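Local coordinates for protein alanine racemase, biosynthetic (Pseudomonas aeruginosa PAO1, PDB 6A2F) that belongs to the alanine racemase family, pairing an N-terminal TIM-barrel domain that carries a lysine-bound pyridoxal phosphate with a C-terminal beta domain, and assembles from two subunits, at residues V58-L61 with E62-A65; A143-R146 with S147-G150; P210-L214 with Y215-P219. All coordinates share one frame; numbering follows the deposited sequence.

Contact 1 of 3, residues V58-L61 with E62-A65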
# COMPACT_ATOMS: atom_id res chain seq x y z
N VAL A 58 -19.21 6.44 -1.12
CA VAL A 58 -17.91 6.21 -1.77
C VAL A 58 -17.15 7.52 -1.99
O VAL A 58 -17.69 8.60 -1.77
CB VAL A 58 -18.07 5.45 -3.11
CG1 VAL A 58 -18.55 4.02 -2.88
CG2 VAL A 58 -19.01 6.20 -4.05
N ALA A 59 -15.90 7.41 -2.44
CA ALA A 59 -15.01 8.56 -2.61
C ALA A 59 -14.98 9.19 -4.03
O ALA A 59 -14.52 10.32 -4.20
CB ALA A 59 -13.60 8.19 -2.17
N CYS A 60 -15.45 8.44 -5.03
CA CYS A 60 -15.38 8.89 -6.42
C CYS A 60 -16.39 8.16 -7.30
O CYS A 60 -16.99 7.16 -6.88
CB CYS A 60 -13.96 8.72 -6.99
SG CYS A 60 -13.40 7.01 -7.07
N LEU A 61 -16.56 8.66 -8.53
CA LEU A 61 -17.56 8.15 -9.48
C LEU A 61 -17.29 6.71 -9.90
O LEU A 61 -18.23 5.92 -10.06
CB LEU A 61 -17.63 9.07 -10.71
CG LEU A 61 -18.68 8.84 -11.80
CD1 LEU A 61 -20.05 9.33 -11.36
CD2 LEU A 61 -18.26 9.56 -13.07
N GLU A 62 -16.01 6.37 -10.06
CA GLU A 62 -15.59 5.02 -10.43
C GLU A 62 -16.11 4.00 -9.42
O GLU A 62 -16.69 2.98 -9.80
CB GLU A 62 -14.05 4.93 -10.52
CG GLU A 62 -13.41 5.73 -11.65
CD GLU A 62 -13.17 7.20 -11.31
OE1 GLU A 62 -12.39 7.85 -12.03
OE2 GLU A 62 -13.75 7.71 -10.32
N GLU A 63 -15.93 4.30 -8.13
CA GLU A 63 -16.42 3.45 -7.04
C GLU A 63 -17.94 3.37 -7.03
O GLU A 63 -18.51 2.29 -6.82
CB GLU A 63 -15.93 3.95 -5.69
CG GLU A 63 -14.45 3.73 -5.45
CD GLU A 63 -13.98 4.32 -4.14
OE1 GLU A 63 -14.79 4.98 -3.45
OE2 GLU A 63 -12.80 4.12 -3.80
N ALA A 64 -18.58 4.51 -7.27
CA ALA A 64 -20.03 4.59 -7.32
C ALA A 64 -20.61 3.74 -8.45
O ALA A 64 -21.65 3.10 -8.28
CB ALA A 64 -20.48 6.04 -7.46
N ALA A 65 -19.91 3.72 -9.59
CA ALA A 65 -20.34 2.94 -10.75
C ALA A 65 -20.34 1.45 -10.44
O ALA A 65 -21.24 0.73 -10.85
CB ALA A 65 -19.46 3.23 -11.96
O HOH W 1 -14.51 10.56 -10.07

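Contact 2 of 3, residues A143-R146 with S147-G150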
# COMPACT_ATOMS: atom_id res chain seq x y z
N ALA A 143 -29.54 29.38 -0.49
CA ALA A 143 -30.46 30.33 -1.15
C ALA A 143 -30.56 30.10 -2.66
O ALA A 143 -31.64 30.24 -3.23
CB ALA A 143 -30.04 31.77 -0.85
N ARG A 144 -29.45 29.75 -3.29
CA ARG A 144 -29.44 29.50 -4.73
C ARG A 144 -30.11 28.16 -5.06
O ARG A 144 -30.83 28.06 -6.06
CB ARG A 144 -28.00 29.52 -5.27
CG ARG A 144 -27.89 29.90 -6.75
CD ARG A 144 -26.46 30.28 -7.14
NE ARG A 144 -25.71 30.86 -6.02
CZ ARG A 144 -24.46 31.32 -6.08
NH1 ARG A 144 -23.77 31.30 -7.22
NH2 ARG A 144 -23.90 31.81 -4.98
N LEU A 145 -29.88 27.16 -4.22
CA LEU A 145 -30.20 25.77 -4.58
C LEU A 145 -31.51 25.21 -4.05
O LEU A 145 -31.98 24.19 -4.57
CB LEU A 145 -29.04 24.84 -4.18
CG LEU A 145 -27.73 25.00 -4.95
CD1 LEU A 145 -26.61 24.21 -4.28
CD2 LEU A 145 -27.89 24.56 -6.40
N ARG A 146 -32.11 25.85 -3.04
CA ARG A 146 -33.29 25.30 -2.37
C ARG A 146 -34.48 24.98 -3.28
O ARG A 146 -35.16 23.97 -3.07
CB ARG A 146 -33.72 26.18 -1.18
CG ARG A 146 -34.97 25.71 -0.43
CD ARG A 146 -34.77 24.41 0.36
NE ARG A 146 -35.04 23.21 -0.44
CZ ARG A 146 -34.98 21.96 0.03
NH1 ARG A 146 -34.67 21.73 1.31
NH2 ARG A 146 -35.23 20.94 -0.77
N SER A 147 -34.72 25.82 -4.29
CA SER A 147 -35.79 25.57 -5.26
C SER A 147 -35.26 25.44 -6.70
O SER A 147 -36.01 25.62 -7.66
CB SER A 147 -36.90 26.63 -5.16
OG SER A 147 -36.46 27.90 -5.64
N HIS A 148 -33.97 25.11 -6.83
CA HIS A 148 -33.36 24.83 -8.13
C HIS A 148 -33.93 23.54 -8.72
O HIS A 148 -34.00 22.52 -8.02
CB HIS A 148 -31.83 24.73 -8.01
CG HIS A 148 -31.13 24.64 -9.33
ND1 HIS A 148 -30.51 25.72 -9.92
CD2 HIS A 148 -30.94 23.59 -10.17
CE1 HIS A 148 -29.98 25.35 -11.07
NE2 HIS A 148 -30.23 24.06 -11.24
N PRO A 149 -34.32 23.57 -10.01
CA PRO A 149 -34.96 22.43 -10.69
C PRO A 149 -34.12 21.15 -10.76
O PRO A 149 -34.68 20.06 -10.91
CB PRO A 149 -35.22 22.97 -12.10
CG PRO A 149 -34.27 24.11 -12.27
CD PRO A 149 -34.19 24.73 -10.91
N GLY A 150 -32.80 21.27 -10.66
CA GLY A 150 -31.91 20.11 -10.68
C GLY A 150 -31.63 19.53 -9.30
O GLY A 150 -30.86 18.58 -9.17
O HOH W 2 -33.50 28.27 -4.24

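Contact 3 of 3, residues P210-L214 with Y215-P219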
# COMPACT_ATOMS: atom_id res chain seq x y z
N PRO A 210 -20.83 5.46 9.11
CA PRO A 210 -19.78 4.57 9.61
C PRO A 210 -18.93 3.96 8.50
O PRO A 210 -19.46 3.45 7.51
CB PRO A 210 -20.57 3.48 10.35
CG PRO A 210 -21.92 3.48 9.72
CD PRO A 210 -22.18 4.91 9.34
N GLY A 211 -17.62 4.06 8.68
CA GLY A 211 -16.64 3.40 7.82
C GLY A 211 -15.85 2.35 8.59
O GLY A 211 -16.25 1.19 8.64
N ILE A 212 -14.75 2.78 9.20
CA ILE A 212 -13.80 1.88 9.85
C ILE A 212 -14.43 0.88 10.84
O ILE A 212 -14.02 -0.28 10.89
CB ILE A 212 -12.63 2.67 10.51
CG1 ILE A 212 -11.47 1.74 10.90
CG2 ILE A 212 -13.10 3.50 11.69
CD1 ILE A 212 -10.65 1.21 9.74
N MET A 213 -15.44 1.33 11.59
CA MET A 213 -16.09 0.47 12.59
C MET A 213 -16.78 -0.74 11.95
O MET A 213 -16.92 -1.79 12.59
CB MET A 213 -17.07 1.26 13.47
CG MET A 213 -18.41 1.60 12.82
SD MET A 213 -19.52 2.47 13.94
CE MET A 213 -20.02 1.16 15.04
N LEU A 214 -17.19 -0.59 10.69
CA LEU A 214 -17.81 -1.66 9.93
C LEU A 214 -16.87 -2.85 9.77
O LEU A 214 -17.32 -3.99 9.64
CB LEU A 214 -18.24 -1.16 8.55
CG LEU A 214 -19.70 -0.74 8.29
CD1 LEU A 214 -20.37 -0.09 9.49
CD2 LEU A 214 -19.77 0.15 7.06
N TYR A 215 -15.57 -2.59 9.81
CA TYR A 215 -14.57 -3.61 9.52
C TYR A 215 -13.89 -4.16 10.78
O TYR A 215 -12.95 -4.95 10.70
CB TYR A 215 -13.57 -3.08 8.48
CG TYR A 215 -14.26 -2.45 7.28
CD1 TYR A 215 -14.75 -3.23 6.23
CD2 TYR A 215 -14.44 -1.06 7.21
CE1 TYR A 215 -15.39 -2.65 5.15
CE2 TYR A 215 -15.09 -0.48 6.13
CZ TYR A 215 -15.56 -1.27 5.10
OH TYR A 215 -16.19 -0.68 4.02
N GLY A 216 -14.41 -3.76 11.94
CA GLY A 216 -13.94 -4.28 13.22
C GLY A 216 -12.62 -3.69 13.65
O GLY A 216 -11.84 -4.34 14.36
N SER A 217 -12.36 -2.47 13.20
CA SER A 217 -11.22 -1.70 13.65
C SER A 217 -11.75 -0.49 14.41
O SER A 217 -12.65 0.20 13.92
CB SER A 217 -10.36 -1.27 12.46
OG SER A 217 -9.39 -0.30 12.82
N THR A 218 -11.20 -0.25 15.60
CA THR A 218 -11.62 0.89 16.43
C THR A 218 -11.35 2.25 15.78
O THR A 218 -10.26 2.48 15.26
CB THR A 218 -11.00 0.86 17.85
OG1 THR A 218 -11.57 1.92 18.63
CG2 THR A 218 -9.48 1.05 17.80
N PRO A 219 -12.36 3.14 15.81
CA PRO A 219 -12.19 4.54 15.42
C PRO A 219 -11.69 5.43 16.56
O PRO A 219 -11.38 6.60 16.33
CB PRO A 219 -13.61 4.96 15.05
CG PRO A 219 -14.48 4.12 15.93
CD PRO A 219 -13.77 2.81 16.09

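Contact 1 of 3, residues V58-L61 with E62-A65
Glu63 reaches back from the first turn of helix 61-70 to the loop just after strand 55-58, and its OE1 takes the N-H of Ala59 at 2.9 Å. The bond is nearly straight (168°) and runs close to the C-O axis of the carboxylate. Beyond CG the glutamate chain is extended (chi2 176°), which carries the carboxylate past Val58, the two side chains sliding by each other in opposite directions. This is the tight side: Val58 CB lies 3.3 Å from Glu63 OE1, and Val58 CG2 packs 3.7 Å from Ala64 CB. Cys60 occupies the N-cap position, its carbonyl O accepting the N-H of Ala64 at 3.1 Å; one residue on, Ala65 N binds Leu61 O at 2.8 Å.

The looser side belongs to Glu62, whose chain bends at chi2 (84°) and brings OE2 back beside Cys60 SG. A water links Leu61 N, whose N-H it accepts, and Glu62 OE2, 3.0 Å from the water oxygen. Glu62 is exposed as a residue, but its OE1 accepts the backbone N-H of Arg2 of the second subunit. The other oxygen of Glu63, OE2, accepts from Ala35 N and forms a salt bridge with Arg351 of the second subunit, so both glutamates of this turn join the barrel to its partner chain.

The whole turn is a strand-to-helix joint of the barrel: Val58 pairs with strand 75-78 through Leu77, Ala64 lies on Ile76 and Leu78 of that strand, and Leu61 packs against helix 87-93.

Contact 2 of 3, residues A143-R146 with S147-G150
Leu145 and His148 close a type I beta turn following the last turns of helix 135-145, and the backbone bond between them is the direct hydrogen bond of the contact: His148 N to Leu145 O, 3.1 Å. A second polar link passes through water, which donates to Ala143 O at 2.9 Å and accepts the N-H of Ser147 at 2.7 Å, bridging two backbone groups four residues apart.

The turn is a helix-to-strand connection of the TIM-barrel domain, leading from helix 135-145 into strand 151-157, and Gly150 already pairs with Leu118 of the neighbouring strand 118-123.

Van der Waals contact is slight. CB of His148 rests 3.5 Å from Leu145 O, while the imidazole, its CG anti to the backbone N (chi1 -172°), swings away from Leu145; Leu145 CD2 stays 4.3 Å from His148 CB. Pro149 CD lies over one face of the ring, 3.4 Å above its plane and toward the rim, and Gly150 CA lies at the ring edge in plane. Both Leu145 and His148 also lean on Leu110 of helix 103-112.

The charged side chains find their partners outside the two segments. The chain of Arg146, bent at chi2 and chi3, sends its guanidinium to a salt bridge with Asp187 and a hydrogen bond to Asp185 O, whereas Arg144 makes a cation-pi contact with Trp141.

Contact 3 of 3, residues P210-L214 with Y215-P219
Tyr215 opens the second half of this bend by donating its N-H to Ile212 O at 3.0 Å, a 3-10 bond. Its ring folds back along the turn: Leu214 CB sits over one face in a CH-pi contact, 4.1 Å from the centroid and 16° off the ring normal. CD2 of Tyr215 comes within 3.2 Å of Gly211 O, and the phenol OH ends on Val32 O, which anchors the ring to the strand 28-32. Its ring also stacks with His40.

Gly216 continues the 3-10 turn with a bond from its N to Met213 O, 3.3 Å, and then takes a positive phi (76°), which turns the chain out of the 3-10 segment. Ser217 follows with its CB and OG against Ile212; the OG, 3.5 Å from CG1, is hydrogen-bonded to Asp331. CG1 of Ile212 lies anti to the backbone N (chi1 -167°), which points that branch at Ser217 and leaves CG2 for the proline. Pro219 closes the bend, its CB 3.7 Å from Ile212 CG2 as the two side chains cross at a slant.

The backbone N-H groups of Gly211 and Ile212 both bind phosphate oxygens of the modified Lys34, so this buried turn forms part of the phosphate-binding site of the cofactor, at the C-terminal end of the barrel strands, a site characteristic of the pyridoxal phosphate-dependent alanine racemase fold.

Along the chain, contacts 1, 2 and 3 come in series, all inside the N-terminal TIM-barrel domain. Contact 1 follows strand 55-58 and contact 3 follows strand 207-208, the two strands flanking strand 28-32 in one parallel sheet; their centres lie 20 Å apart, with nearest atoms about 9 Å apart. Contact 2 precedes strand 151-157 of the other four-stranded parallel sheet, its centre 25 Å from that of contact 1 and 35 Å from that of contact 3. Contact 3 supplies two N-H groups to the cofactor phosphate and contact 1 meets the second subunit, whereas contact 2 lies on the outer surface, untouched by the other chain of the assembly.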